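PDB 5OCP: periplasmic binding protein/LacI transcriptional regulator from Shewanella sp. ANA-3, which probably serves as the periplasmic component of an arabinose ABC transporter, binding both the alpha and beta anomers of L-arabinofuranose in the cleft between its two lobes. Local coordinates for residues Q116-K121 with A145-V150; E197-A202 with I217-V222; E76-K81 with D96-T101. All coordinates share one frame; numbering follows the deposited sequence.

Contact 1: Q116-K121 with A145-V150; sequences QWLMDK and AGFNQV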
ATOM      1  N   GLN A 116     -15.359  -4.628  -8.209  1.00 13.26           N
ATOM      2  CA  GLN A 116     -16.403  -5.608  -8.408  1.00 13.03           C
ATOM      3  C   GLN A 116     -17.305  -5.714  -7.232  1.00 13.54           C
ATOM      4  O   GLN A 116     -18.520  -5.793  -7.395  1.00 15.04           O
ATOM      5  CB  GLN A 116     -15.803  -6.984  -8.750  1.00 16.35           C
ATOM      6  CG  GLN A 116     -16.805  -7.992  -9.284  1.00 17.14           C
ATOM      7  CD  GLN A 116     -17.479  -7.542 -10.569  1.00 17.82           C
ATOM      8  OE1 GLN A 116     -16.834  -7.359 -11.581  1.00 18.68           O
ATOM      9  NE2 GLN A 116     -18.766  -7.252 -10.501  1.00 19.52           N
ATOM     10  N   TRP A 117     -16.742  -5.684  -6.029  1.00 12.25           N
ATOM     11  CA  TRP A 117     -17.522  -5.749  -4.826  1.00 12.73           C
ATOM     12  C   TRP A 117     -18.536  -4.578  -4.782  1.00 12.52           C
ATOM     13  O   TRP A 117     -19.724  -4.759  -4.481  1.00 13.49           O
ATOM     14  CB  TRP A 117     -16.647  -5.742  -3.546  1.00 13.87           C
ATOM     15  CG  TRP A 117     -17.504  -5.856  -2.312  1.00 14.13           C
ATOM     16  CD1 TRP A 117     -17.921  -7.034  -1.688  1.00 14.69           C
ATOM     17  CD2 TRP A 117     -18.091  -4.782  -1.541  1.00 15.30           C
ATOM     18  NE1 TRP A 117     -18.758  -6.710  -0.619  1.00 15.95           N
ATOM     19  CE2 TRP A 117     -18.919  -5.358  -0.561  1.00 15.62           C
ATOM     20  CE3 TRP A 117     -18.078  -3.407  -1.667  1.00 13.47           C
ATOM     21  CZ2 TRP A 117     -19.611  -4.598   0.360  1.00 15.45           C
ATOM     22  CZ3 TRP A 117     -18.829  -2.633  -0.772  1.00 16.23           C
ATOM     23  CH2 TRP A 117     -19.585  -3.244   0.213  1.00 18.36           C
ATOM     24  N   LEU A 118     -18.017  -3.382  -5.073  1.00 12.14           N
ATOM     25  CA  LEU A 118     -18.869  -2.198  -5.084  1.00 11.61           C
ATOM     26  C   LEU A 118     -19.982  -2.291  -6.151  1.00 13.65           C
ATOM     27  O   LEU A 118     -21.133  -1.905  -5.879  1.00 14.22           O
ATOM     28  CB  LEU A 118     -18.028  -0.942  -5.314  1.00 12.93           C
ATOM     29  CG  LEU A 118     -18.804   0.360  -5.242  1.00 13.16           C
ATOM     30  CD1 LEU A 118     -19.395   0.631  -3.863  1.00 14.03           C
ATOM     31  CD2 LEU A 118     -17.901   1.499  -5.715  1.00 14.96           C
ATOM     32  N   MET A 119     -19.655  -2.798  -7.330  1.00 13.75           N
ATOM     33  CA  MET A 119     -20.708  -2.976  -8.350  1.00 14.22           C
ATOM     34  C   MET A 119     -21.752  -3.956  -7.901  1.00 15.59           C
ATOM     35  O   MET A 119     -22.943  -3.761  -8.182  1.00 16.15           O
ATOM     36  CB  MET A 119     -20.135  -3.363  -9.708  1.00 14.59           C
ATOM     37  CG  MET A 119     -19.112  -2.366 -10.283  1.00 15.29           C
ATOM     38  SD  MET A 119     -19.943  -0.828 -10.710  1.00 17.54           S
ATOM     39  CE  MET A 119     -19.635   0.189  -9.250  1.00 15.70           C
ATOM     40  N   ASP A 120     -21.351  -5.014  -7.213  1.00 15.53           N
ATOM     41  CA  ASP A 120     -22.296  -6.015  -6.734  1.00 16.27           C
ATOM     42  C   ASP A 120     -23.196  -5.411  -5.664  1.00 17.22           C
ATOM     43  O   ASP A 120     -24.418  -5.579  -5.701  1.00 18.77           O
ATOM     44  CB  ASP A 120     -21.577  -7.238  -6.178  1.00 17.07           C
ATOM     45  CG  ASP A 120     -20.826  -8.026  -7.196  1.00 20.94           C
ATOM     46  OD1 ASP A 120     -21.010  -7.863  -8.428  1.00 23.21           O
ATOM     47  OD2 ASP A 120     -19.949  -8.835  -6.723  1.00 24.57           O
ATOM     48  N   LYS A 121     -22.621  -4.592  -4.783  1.00 14.94           N
ATOM     49  CA  LYS A 121     -23.270  -3.984  -3.647  1.00 15.42           C
ATOM     50  C   LYS A 121     -24.340  -3.009  -4.126  1.00 17.07           C
ATOM     51  O   LYS A 121     -25.388  -2.910  -3.495  1.00 17.44           O
ATOM     52  CB  LYS A 121     -22.249  -3.216  -2.812  1.00 15.92           C
ATOM     53  CG  LYS A 121     -22.797  -2.486  -1.594  1.00 17.22           C
ATOM     54  CD  LYS A 121     -23.418  -3.331  -0.524  1.00 21.31           C
ATOM     55  CE  LYS A 121     -23.766  -2.493   0.703  1.00 24.95           C
ATOM     56  NZ  LYS A 121     -24.271  -3.442   1.731  1.00 29.22           N
ATOM     57  N   ALA A 145      -6.188   1.710 -12.341  1.00 15.32           N
ATOM     58  CA  ALA A 145      -6.377   0.982 -13.573  1.00 15.56           C
ATOM     59  C   ALA A 145      -7.313  -0.215 -13.436  1.00 16.39           C
ATOM     60  O   ALA A 145      -8.211  -0.428 -14.239  1.00 16.85           O
ATOM     61  CB  ALA A 145      -5.057   0.511 -14.151  1.00 16.81           C
ATOM     62  N   GLY A 146      -7.123  -1.018 -12.397  1.00 13.76           N
ATOM     63  CA  GLY A 146      -7.984  -2.129 -12.150  1.00 13.45           C
ATOM     64  C   GLY A 146      -9.439  -1.778 -11.824  1.00 12.25           C
ATOM     65  O   GLY A 146     -10.345  -2.408 -12.316  1.00 13.72           O
ATOM     66  N   PHE A 147      -9.653  -0.809 -10.955  1.00 12.53           N
ATOM     67  CA  PHE A 147     -11.016  -0.372 -10.589  1.00 11.94           C
ATOM     68  C   PHE A 147     -11.734   0.148 -11.869  1.00 13.33           C
ATOM     69  O   PHE A 147     -12.907  -0.176 -12.101  1.00 14.96           O
ATOM     70  CB  PHE A 147     -10.899   0.685  -9.523  1.00 11.71           C
ATOM     71  CG  PHE A 147     -12.188   1.171  -8.933  1.00 12.85           C
ATOM     72  CD1 PHE A 147     -12.981   2.141  -9.544  1.00 12.55           C
ATOM     73  CD2 PHE A 147     -12.628   0.658  -7.719  1.00 11.93           C
ATOM     74  CE1 PHE A 147     -14.163   2.570  -8.894  1.00 13.47           C
ATOM     75  CE2 PHE A 147     -13.751   1.069  -7.120  1.00 12.30           C
ATOM     76  CZ  PHE A 147     -14.536   2.003  -7.700  1.00 12.98           C
ATOM     77  N   ASN A 148     -10.986   0.937 -12.628  1.00 13.12           N
ATOM     78  CA  ASN A 148     -11.533   1.571 -13.848  1.00 14.50           C
ATOM     79  C   ASN A 148     -11.951   0.492 -14.840  1.00 15.74           C
ATOM     80  O   ASN A 148     -13.002   0.595 -15.473  1.00 15.74           O
ATOM     81  CB  ASN A 148     -10.553   2.603 -14.402  1.00 14.23           C
ATOM     82  CG  ASN A 148     -10.511   3.909 -13.561  1.00 15.98           C
ATOM     83  OD1 ASN A 148     -11.359   4.124 -12.738  1.00 19.85           O
ATOM     84  ND2 ASN A 148      -9.473   4.686 -13.671  1.00 17.07           N
ATOM     85  N   GLN A 149     -11.168  -0.577 -14.950  1.00 17.07           N
ATOM     86  CA  GLN A 149     -11.430  -1.617 -15.906  1.00 19.94           C
ATOM     87  C   GLN A 149     -12.762  -2.318 -15.521  1.00 20.63           C
ATOM     88  O   GLN A 149     -13.591  -2.626 -16.427  1.00 18.65           O
ATOM     89  CB  GLN A 149     -10.219  -2.557 -15.944  1.00 24.71           C
ATOM     90  CG  GLN A 149     -10.229  -3.754 -16.859  1.00 35.69           C
ATOM     91  CD  GLN A 149      -8.871  -4.460 -16.769  1.00 41.58           C
ATOM     92  OE1 GLN A 149      -8.042  -4.170 -15.866  1.00 45.13           O
ATOM     93  NE2 GLN A 149      -8.614  -5.343 -17.715  1.00 55.47           N
ATOM     94  N   VAL A 150     -13.066  -2.446 -14.218  1.00 16.17           N
ATOM     95  CA  VAL A 150     -14.309  -3.127 -13.796  1.00 17.76           C
ATOM     96  C   VAL A 150     -15.482  -2.236 -14.005  1.00 19.59           C
ATOM     97  O   VAL A 150     -16.494  -2.694 -14.592  1.00 21.04           O
ATOM     98  CB  VAL A 150     -14.278  -3.530 -12.329  1.00 19.35           C
ATOM     99  CG1 VAL A 150     -15.662  -3.947 -11.809  1.00 20.57           C
ATOM    100  CG2 VAL A 150     -13.280  -4.646 -12.216  1.00 18.88           C
TER
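Leu118 and Phe147, together with Met119 and Val150, knit two neighbouring helices, 107-121 and 138-151, over one face of the mixed sheet in a Rossmann-like lobe of the periplasmic binding protein fold. The short segments run in roughly the same direction, their axes 34° apart and no closer than 10.3 Å, a spacing bridged almost entirely by side chains.

The dense part lies toward the sheet. Leu118 brings its CD2 methyl to the edge of the Phe147 ring, 3.9 Å from CZ and near the ring plane, so the methyl meets a rim rather than a face. The phenyl reaches this meeting point because its CG stands anti to the backbone N (chi1 -175°), which carries the ring across the gap between the helices. Both residues also rest on Ile128 of strand 126-132, and the Phe147 ring stacks with Trp192, so the pair is rooted in the sheet beneath. Beside them, Met119 and Val150 pass side by side, pointing opposite ways, with Met119 CG 4.1 Å from Val150 CG1.

Away from the sheet the join becomes more polar and partly exposed. Val150 CG1 serves both zones, for it also lies 3.6 Å from Gln116 OE1 and 3.7 Å from Gln116 N. No hydrogen bond links the segments. Instead Gln116 NE2 is hydrogen-bonded to Tyr154 OH and donates to Asp120 OD1 at 3.1 Å; the donor lies about 40° out of the carboxylate plane, while Asp120 OD1 sits nearly in the plane of the Gln116 amide.

Contact 2: E197-A202 with I217-V222; sequences EMALGA and ILIVSV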
ATOM      1  N   GLU A 197      -6.022   4.719   5.054  1.00 12.16           N
ATOM      2  CA  GLU A 197      -5.670   5.963   5.740  1.00 16.55           C
ATOM      3  C   GLU A 197      -6.519   7.137   5.241  1.00 13.31           C
ATOM      4  O   GLU A 197      -7.147   7.833   6.049  1.00 14.33           O
ATOM      5  CB  GLU A 197      -4.183   6.217   5.589  1.00 18.09           C
ATOM      6  CG  GLU A 197      -3.597   7.200   6.551  1.00 20.98           C
ATOM      7  CD  GLU A 197      -3.415   6.689   7.979  1.00 27.74           C
ATOM      8  OE1 GLU A 197      -3.140   5.498   8.278  1.00 24.63           O
ATOM      9  OE2 GLU A 197      -3.439   7.599   8.834  1.00 36.80           O
ATOM     10  N   MET A 198      -6.608   7.346   3.917  1.00 12.00           N
ATOM     11  CA  MET A 198      -7.360   8.437   3.348  1.00 12.60           C
ATOM     12  C   MET A 198      -8.848   8.174   3.641  1.00 13.83           C
ATOM     13  O   MET A 198      -9.624   9.123   3.826  1.00 13.22           O
ATOM     14  CB  MET A 198      -7.180   8.608   1.855  1.00 12.27           C
ATOM     15  CG  MET A 198      -5.776   9.021   1.440  1.00 11.59           C
ATOM     16  SD  MET A 198      -5.542   9.232  -0.315  1.00 12.88           S
ATOM     17  CE  MET A 198      -5.910   7.581  -0.890  1.00 12.09           C
ATOM     18  N   ALA A 199      -9.254   6.903   3.612  1.00 11.07           N
ATOM     19  CA  ALA A 199     -10.654   6.529   3.796  1.00 11.77           C
ATOM     20  C   ALA A 199     -11.119   6.944   5.194  1.00 11.91           C
ATOM     21  O   ALA A 199     -12.256   7.470   5.327  1.00 13.38           O
ATOM     22  CB  ALA A 199     -10.806   5.090   3.626  1.00 12.54           C
ATOM     23  N   LEU A 200     -10.264   6.765   6.173  1.00 14.03           N
ATOM     24  CA  LEU A 200     -10.626   7.111   7.516  1.00 13.90           C
ATOM     25  C   LEU A 200     -10.721   8.592   7.687  1.00 14.63           C
ATOM     26  O   LEU A 200     -11.578   9.091   8.539  1.00 14.36           O
ATOM     27  CB  LEU A 200      -9.711   6.486   8.506  1.00 16.13           C
ATOM     28  CG  LEU A 200      -9.826   4.943   8.516  1.00 19.14           C
ATOM     29  CD1 LEU A 200      -8.709   4.297   9.297  1.00 21.21           C
ATOM     30  CD2 LEU A 200     -11.145   4.405   8.984  1.00 21.81           C
ATOM     31  N   GLY A 201      -9.901   9.340   7.002  1.00 14.17           N
ATOM     32  CA  GLY A 201     -10.105  10.817   6.949  1.00 17.13           C
ATOM     33  C   GLY A 201     -11.411  11.178   6.306  1.00 17.74           C
ATOM     34  O   GLY A 201     -12.128  12.111   6.766  1.00 19.62           O
ATOM     35  N   ALA A 202     -11.754  10.527   5.191  1.00 15.41           N
ATOM     36  CA  ALA A 202     -13.011  10.775   4.519  1.00 14.14           C
ATOM     37  C   ALA A 202     -14.222  10.555   5.459  1.00 15.59           C
ATOM     38  O   ALA A 202     -15.222  11.303   5.373  1.00 16.37           O
ATOM     39  CB  ALA A 202     -13.186   9.967   3.232  1.00 15.22           C
ATOM     40  N   ILE A 217     -23.140   7.070   2.309  1.00 16.56           N
ATOM     41  CA  ILE A 217     -22.044   7.039   1.368  1.00 13.77           C
ATOM     42  C   ILE A 217     -21.202   5.763   1.773  1.00 12.92           C
ATOM     43  O   ILE A 217     -20.690   5.722   2.854  1.00 13.93           O
ATOM     44  CB  ILE A 217     -21.225   8.290   1.503  1.00 15.55           C
ATOM     45  CG1 ILE A 217     -22.109   9.496   1.120  1.00 15.44           C
ATOM     46  CG2 ILE A 217     -20.029   8.276   0.588  1.00 15.42           C
ATOM     47  CD1 ILE A 217     -21.355  10.776   1.219  1.00 18.10           C
ATOM     48  N   LEU A 218     -21.099   4.853   0.839  1.00 13.84           N
ATOM     49  CA  LEU A 218     -20.301   3.619   1.006  1.00 13.36           C
ATOM     50  C   LEU A 218     -18.854   3.987   0.940  1.00 12.89           C
ATOM     51  O   LEU A 218     -18.474   4.964   0.288  1.00 12.84           O
ATOM     52  CB  LEU A 218     -20.615   2.603  -0.055  1.00 14.33           C
ATOM     53  CG  LEU A 218     -22.076   2.120  -0.170  1.00 15.66           C
ATOM     54  CD1 LEU A 218     -22.199   1.219  -1.363  1.00 15.43           C
ATOM     55  CD2 LEU A 218     -22.509   1.520   1.151  1.00 18.95           C
ATOM     56  N   ILE A 219     -18.004   3.255   1.679  1.00 12.01           N
ATOM     57  CA  ILE A 219     -16.580   3.560   1.678  1.00 11.58           C
ATOM     58  C   ILE A 219     -15.856   2.218   1.410  1.00 11.49           C
ATOM     59  O   ILE A 219     -16.036   1.278   2.156  1.00 10.48           O
ATOM     60  CB  ILE A 219     -16.154   4.184   2.992  1.00 12.84           C
ATOM     61  CG1 ILE A 219     -16.906   5.515   3.154  1.00 15.29           C
ATOM     62  CG2 ILE A 219     -14.646   4.379   2.981  1.00 13.53           C
ATOM     63  CD1 ILE A 219     -16.597   6.264   4.403  1.00 20.19           C
ATOM     64  N   VAL A 220     -15.114   2.202   0.298  1.00  9.85           N
ATOM     65  CA  VAL A 220     -14.315   1.037  -0.101  1.00 11.45           C
ATOM     66  C   VAL A 220     -12.863   1.435  -0.299  1.00 12.02           C
ATOM     67  O   VAL A 220     -12.571   2.545  -0.720  1.00 11.39           O
ATOM     68  CB  VAL A 220     -14.902   0.353  -1.280  1.00 11.40           C
ATOM     69  CG1 VAL A 220     -16.337  -0.035  -1.050  1.00 12.39           C
ATOM     70  CG2 VAL A 220     -14.758   1.177  -2.565  1.00 11.27           C
ATOM     71  N   SER A 221     -11.932   0.527  -0.029  1.00 10.72           N
ATOM     72  CA  SER A 221     -10.551   0.928   0.128  1.00 10.73           C
ATOM     73  C   SER A 221      -9.616  -0.282  -0.007  1.00 11.19           C
ATOM     74  O   SER A 221     -10.071  -1.422  -0.290  1.00  9.94           O
ATOM     75  CB  SER A 221     -10.456   1.502   1.560  1.00 13.97           C
ATOM     76  OG  SER A 221      -9.212   2.096   1.806  1.00 16.16           O
ATOM     77  N   VAL A 222      -8.345  -0.008   0.205  1.00 10.49           N
ATOM     78  CA  VAL A 222      -7.273  -1.048   0.283  1.00 11.13           C
ATOM     79  C   VAL A 222      -6.374  -0.828   1.470  1.00 10.98           C
ATOM     80  O   VAL A 222      -5.969   0.304   1.740  1.00 11.39           O
ATOM     81  CB  VAL A 222      -6.428  -1.074  -1.023  1.00 11.73           C
ATOM     82  CG1 VAL A 222      -5.380  -2.196  -0.960  1.00 11.97           C
ATOM     83  CG2 VAL A 222      -7.293  -1.326  -2.210  1.00 13.02           C
TER
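Ala199 sets its methyl group against two residues of one strand, Ile219 and Ser221, in a compact example of how a helix lies down on a sheet in a beta-alpha-beta unit. The apolar part is a single meeting of methyls: Ala199 CB is 4.0 Å from Ile219 CG2. That branch of the isoleucine stands anti to its own backbone N, while CG1 lies beside the backbone N, anti to the carbonyl carbon, so the shorter arm is the one that touches the helix. Being so small, the alanine allows a close approach, and its CA is only 6.7 Å from the CA of Ser221.

The other half of the contact is a methyl beside a hydroxyl. Ala199 CB lies 3.8 Å from Ser221 OG and 4.2 Å from Ser221 CB. Although this hydroxyl is buried, it is satisfied by a hydrogen bond to Asp196 OD1 at the start of the same helix, which ties strand to helix about one turn before the alanine.

Hydrogen bonds do not pass directly between the two segments, but another anchors the helical one: Glu197 OE1 bonds to Gly13 N in the opposite lobe, a link across the cleft consistent with a closed, ligand-bound form.

Strand 218-221 runs between strands 190-193 and 239-242 of the mixed sheet; Tyr228 of helix 226-234 touches Ala199, Ile219 and Ser221 alike, while Val220, pointing away from helix 196-208, packs on Ile114 of helix 107-121 across the sheet.

Contact 3: E76-K81 with D96-T101; sequences EAKRAK and DSLFLT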
ATOM      1  N   GLU A  76      25.026   0.951 -10.005  1.00 21.98           N
ATOM      2  CA  GLU A  76      26.020   0.969  -8.945  1.00 22.81           C
ATOM      3  C   GLU A  76      25.996  -0.273  -8.087  1.00 22.11           C
ATOM      4  O   GLU A  76      27.044  -0.838  -7.744  1.00 23.03           O
ATOM      5  CB  GLU A  76      25.848   2.222  -8.072  1.00 25.76           C
ATOM      6  CG  GLU A  76      26.278   3.527  -8.745  1.00 30.36           C
ATOM      7  CD  GLU A  76      25.850   4.783  -8.010  1.00 37.33           C
ATOM      8  OE1 GLU A  76      25.695   4.746  -6.788  1.00 36.20           O
ATOM      9  OE2 GLU A  76      25.679   5.846  -8.669  1.00 42.79           O
ATOM     10  N   ALA A  77      24.793  -0.686  -7.615  1.00 18.76           N
ATOM     11  CA  ALA A  77      24.692  -1.914  -6.940  1.00 19.20           C
ATOM     12  C   ALA A  77      25.181  -3.147  -7.732  1.00 19.12           C
ATOM     13  O   ALA A  77      25.777  -4.082  -7.183  1.00 19.84           O
ATOM     14  CB  ALA A  77      23.251  -2.122  -6.463  1.00 19.27           C
ATOM     15  N   LYS A  78      24.890  -3.148  -9.017  1.00 21.41           N
ATOM     16  CA  LYS A  78      25.242  -4.248  -9.835  1.00 23.98           C
ATOM     17  C   LYS A  78      26.781  -4.352  -9.945  1.00 24.05           C
ATOM     18  O   LYS A  78      27.367  -5.419  -9.786  1.00 27.33           O
ATOM     19  CB  LYS A  78      24.612  -4.129 -11.198  1.00 27.26           C
ATOM     20  CG  LYS A  78      24.832  -5.419 -11.996  1.00 33.99           C
ATOM     21  CD  LYS A  78      23.999  -5.373 -13.281  1.00 38.76           C
ATOM     22  CE  LYS A  78      24.248  -6.591 -14.185  1.00 44.95           C
ATOM     23  NZ  LYS A  78      23.383  -7.735 -13.770  1.00 49.37           N
ATOM     24  N   ARG A  79      27.395  -3.239 -10.163  1.00 26.95           N
ATOM     25  CA  ARG A  79      28.895  -3.150 -10.221  1.00 30.22           C
ATOM     26  C   ARG A  79      29.525  -3.569  -8.926  1.00 29.42           C
ATOM     27  O   ARG A  79      30.524  -4.247  -8.938  1.00 28.37           O
ATOM     28  CB  ARG A  79      29.320  -1.742 -10.627  1.00 33.55           C
ATOM     29  CG  ARG A  79      29.057  -1.420 -12.092  1.00 39.61           C
ATOM     30  CD  ARG A  79      29.694  -0.084 -12.532  1.00 48.87           C
ATOM     31  NE  ARG A  79      29.023   1.129 -12.003  1.00 54.61           N
ATOM     32  CZ  ARG A  79      28.160   1.931 -12.659  1.00 53.88           C
ATOM     33  NH1 ARG A  79      27.802   1.723 -13.931  1.00 58.52           N
ATOM     34  NH2 ARG A  79      27.641   2.982 -12.030  1.00 55.61           N
ATOM     35  N   ALA A  80      28.863  -3.260  -7.803  1.00 24.61           N
ATOM     36  CA  ALA A  80      29.254  -3.724  -6.490  1.00 25.54           C
ATOM     37  C   ALA A  80      28.956  -5.163  -6.166  1.00 22.76           C
ATOM     38  O   ALA A  80      29.305  -5.610  -5.090  1.00 23.87           O
ATOM     39  CB  ALA A  80      28.621  -2.819  -5.435  1.00 24.96           C
ATOM     40  N   LYS A  81      28.270  -5.867  -7.081  1.00 24.42           N
ATOM     41  CA  LYS A  81      27.825  -7.247  -6.935  1.00 25.26           C
ATOM     42  C   LYS A  81      26.945  -7.471  -5.700  1.00 22.98           C
ATOM     43  O   LYS A  81      27.079  -8.466  -4.954  1.00 27.60           O
ATOM     44  CB  LYS A  81      29.028  -8.171  -6.944  1.00 28.80           C
ATOM     45  CG  LYS A  81      29.813  -8.048  -8.230  1.00 33.77           C
ATOM     46  CD  LYS A  81      30.997  -9.011  -8.164  1.00 40.94           C
ATOM     47  CE  LYS A  81      31.648  -9.231  -9.539  1.00 48.53           C
ATOM     48  NZ  LYS A  81      32.615  -8.155  -9.845  1.00 56.21           N
ATOM     49  N   ASP A  96      16.060  -6.014 -16.706  1.00 30.00           N
ATOM     50  CA  ASP A  96      15.697  -6.726 -15.514  1.00 30.00           C
ATOM     51  C   ASP A  96      16.833  -7.445 -14.757  1.00 30.00           C
ATOM     52  O   ASP A  96      16.611  -8.010 -13.735  1.00 30.00           O
ATOM     53  CB  ASP A  96      14.469  -7.597 -15.764  1.00 30.00           C
ATOM     54  CG  ASP A  96      13.199  -6.763 -16.086  1.00 30.00           C
ATOM     55  OD1 ASP A  96      13.159  -5.549 -15.924  1.00 30.00           O
ATOM     56  OD2 ASP A  96      12.210  -7.342 -16.538  1.00 30.00           O
ATOM     57  N   SER A  97      18.060  -7.414 -15.301  1.00 21.62           N
ATOM     58  CA  SER A  97      19.187  -7.914 -14.607  1.00 21.27           C
ATOM     59  C   SER A  97      19.614  -6.905 -13.549  1.00 21.05           C
ATOM     60  O   SER A  97      20.466  -7.203 -12.784  1.00 24.81           O
ATOM     61  CB  SER A  97      20.348  -8.196 -15.534  1.00 26.30           C
ATOM     62  OG  SER A  97      20.891  -7.023 -16.003  1.00 27.59           O
ATOM     63  N   LEU A  98      19.010  -5.725 -13.528  1.00 21.55           N
ATOM     64  CA  LEU A  98      19.334  -4.735 -12.460  1.00 20.60           C
ATOM     65  C   LEU A  98      18.700  -5.033 -11.062  1.00 20.30           C
ATOM     66  O   LEU A  98      18.967  -4.283 -10.099  1.00 20.45           O
ATOM     67  CB  LEU A  98      19.009  -3.371 -12.937  1.00 21.48           C
ATOM     68  CG  LEU A  98      19.870  -2.785 -14.033  1.00 23.93           C
ATOM     69  CD1 LEU A  98      19.173  -1.560 -14.540  1.00 22.47           C
ATOM     70  CD2 LEU A  98      21.263  -2.455 -13.549  1.00 25.45           C
ATOM     71  N   PHE A  99      17.896  -6.108 -10.957  1.00 18.02           N
ATOM     72  CA  PHE A  99      17.372  -6.563  -9.720  1.00 16.10           C
ATOM     73  C   PHE A  99      17.248  -8.109  -9.729  1.00 17.48           C
ATOM     74  O   PHE A  99      17.195  -8.769 -10.806  1.00 18.88           O
ATOM     75  CB  PHE A  99      16.063  -5.803  -9.403  1.00 18.09           C
ATOM     76  CG  PHE A  99      14.943  -6.120 -10.332  1.00 16.89           C
ATOM     77  CD1 PHE A  99      14.094  -7.197 -10.063  1.00 17.51           C
ATOM     78  CD2 PHE A  99      14.745  -5.339 -11.464  1.00 20.02           C
ATOM     79  CE1 PHE A  99      13.080  -7.496 -10.940  1.00 19.46           C
ATOM     80  CE2 PHE A  99      13.773  -5.660 -12.386  1.00 21.63           C
ATOM     81  CZ  PHE A  99      12.928  -6.763 -12.107  1.00 19.26           C
ATOM     82  N   LEU A 100      17.241  -8.683  -8.570  1.00 16.72           N
ATOM     83  CA  LEU A 100      17.136 -10.071  -8.367  1.00 16.48           C
ATOM     84  C   LEU A 100      15.670 -10.472  -8.588  1.00 18.03           C
ATOM     85  O   LEU A 100      15.398 -11.351  -9.358  1.00 18.47           O
ATOM     86  CB  LEU A 100      17.637 -10.435  -6.974  1.00 16.52           C
ATOM     87  CG  LEU A 100      17.487 -11.844  -6.505  1.00 16.36           C
ATOM     88  CD1 LEU A 100      18.153 -12.884  -7.452  1.00 19.17           C
ATOM     89  CD2 LEU A 100      17.973 -12.085  -5.127  1.00 18.14           C
ATOM     90  N   THR A 101      14.753  -9.805  -7.896  1.00 14.65           N
ATOM     91  CA  THR A 101      13.332 -10.105  -8.031  1.00 14.65           C
ATOM     92  C   THR A 101      12.466  -9.074  -7.316  1.00 14.00           C
ATOM     93  O   THR A 101      12.970  -8.222  -6.585  1.00 12.81           O
ATOM     94  CB  THR A 101      12.999 -11.506  -7.485  1.00 15.20           C
ATOM     95  OG1 THR A 101      11.656 -11.856  -7.846  1.00 17.40           O
ATOM     96  CG2 THR A 101      13.137 -11.534  -5.971  1.00 16.66           C
TER
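Lys78 stretches nearly straight from its helix, with CG anti to the backbone N (chi1 -172°), and then bends at its last torsion (chi4 85°), which turns NZ onto the carbonyl of Ser97. On the facing loop, chi1 of Leu98 sets CG anti to the carbonyl carbon, and from there the side chain reaches back toward the helix. Lysine and leucine run roughly perpendicular where they meet.

A single side chain thus makes two kinds of contact in sequence. Its aliphatic middle packs first: Lys78 CD lies 4.0 Å from Leu98 CD2. Leu98 is the buried member of the group and also leans on Leu74 and Lys75 one turn earlier in helix 71-79. Farther out, the ammonium group donates a hydrogen bond from Lys78 NZ to Ser97 O at 3.1 Å. The approach is well off the carbonyl plane, 51° out of it. The same nitrogen lies 3.4 Å from Ser97 OG, a hydroxyl hydrogen-bonded to OD1 of Asp95.

Near the C-terminal end of helix 71-79, Lys81 takes positive phi in a Schellman motif. The loop leads from strand 84-87 to strand 101-104 in the parallel-sheet lobe, so Lys78 joins the C-terminal part of the helix to a connection that has no regular structure of its own. From elsewhere in the lobe, Lys267 NZ bonds to Asp96 O and Phe99 O and makes a cation-pi contact with the Phe99 ring.

Backbone carbonyls of the loop are therefore held by two lysines, and at Lys78 the grip is polar at the ammonium end and apolar along the stem. It amounts to one hydrogen bond to a backbone carbonyl, approached far from its plane and backed by the packing of the lysine chain; the ammonium might also feel the Asp95 carboxylate, which holds Ser97 OG.

In the fold
Contacts 1 and 2 belong to one lobe and contact 3 to the other. The centres of contacts 1 and 2 are about 15 Å apart, and the two pack against each other: Trp117 CZ3 lies 3.6 Å from Val220 CG1, and Leu118 CD1 lies 3.8 Å from Leu218 CD1, so helix 107-121 spans both. The centre of contact 3 is about 37 Å from that of contact 1 and about 38 Å from that of contact 2, with no touch. The sugar lies between the lobes, about 8 Å from the side chain of Ser221 and about 13 Å from that of Phe147. In contact 3, segment 96-101 lies farther along the loop that begins with the sugar-binding Asp88 and Arg89.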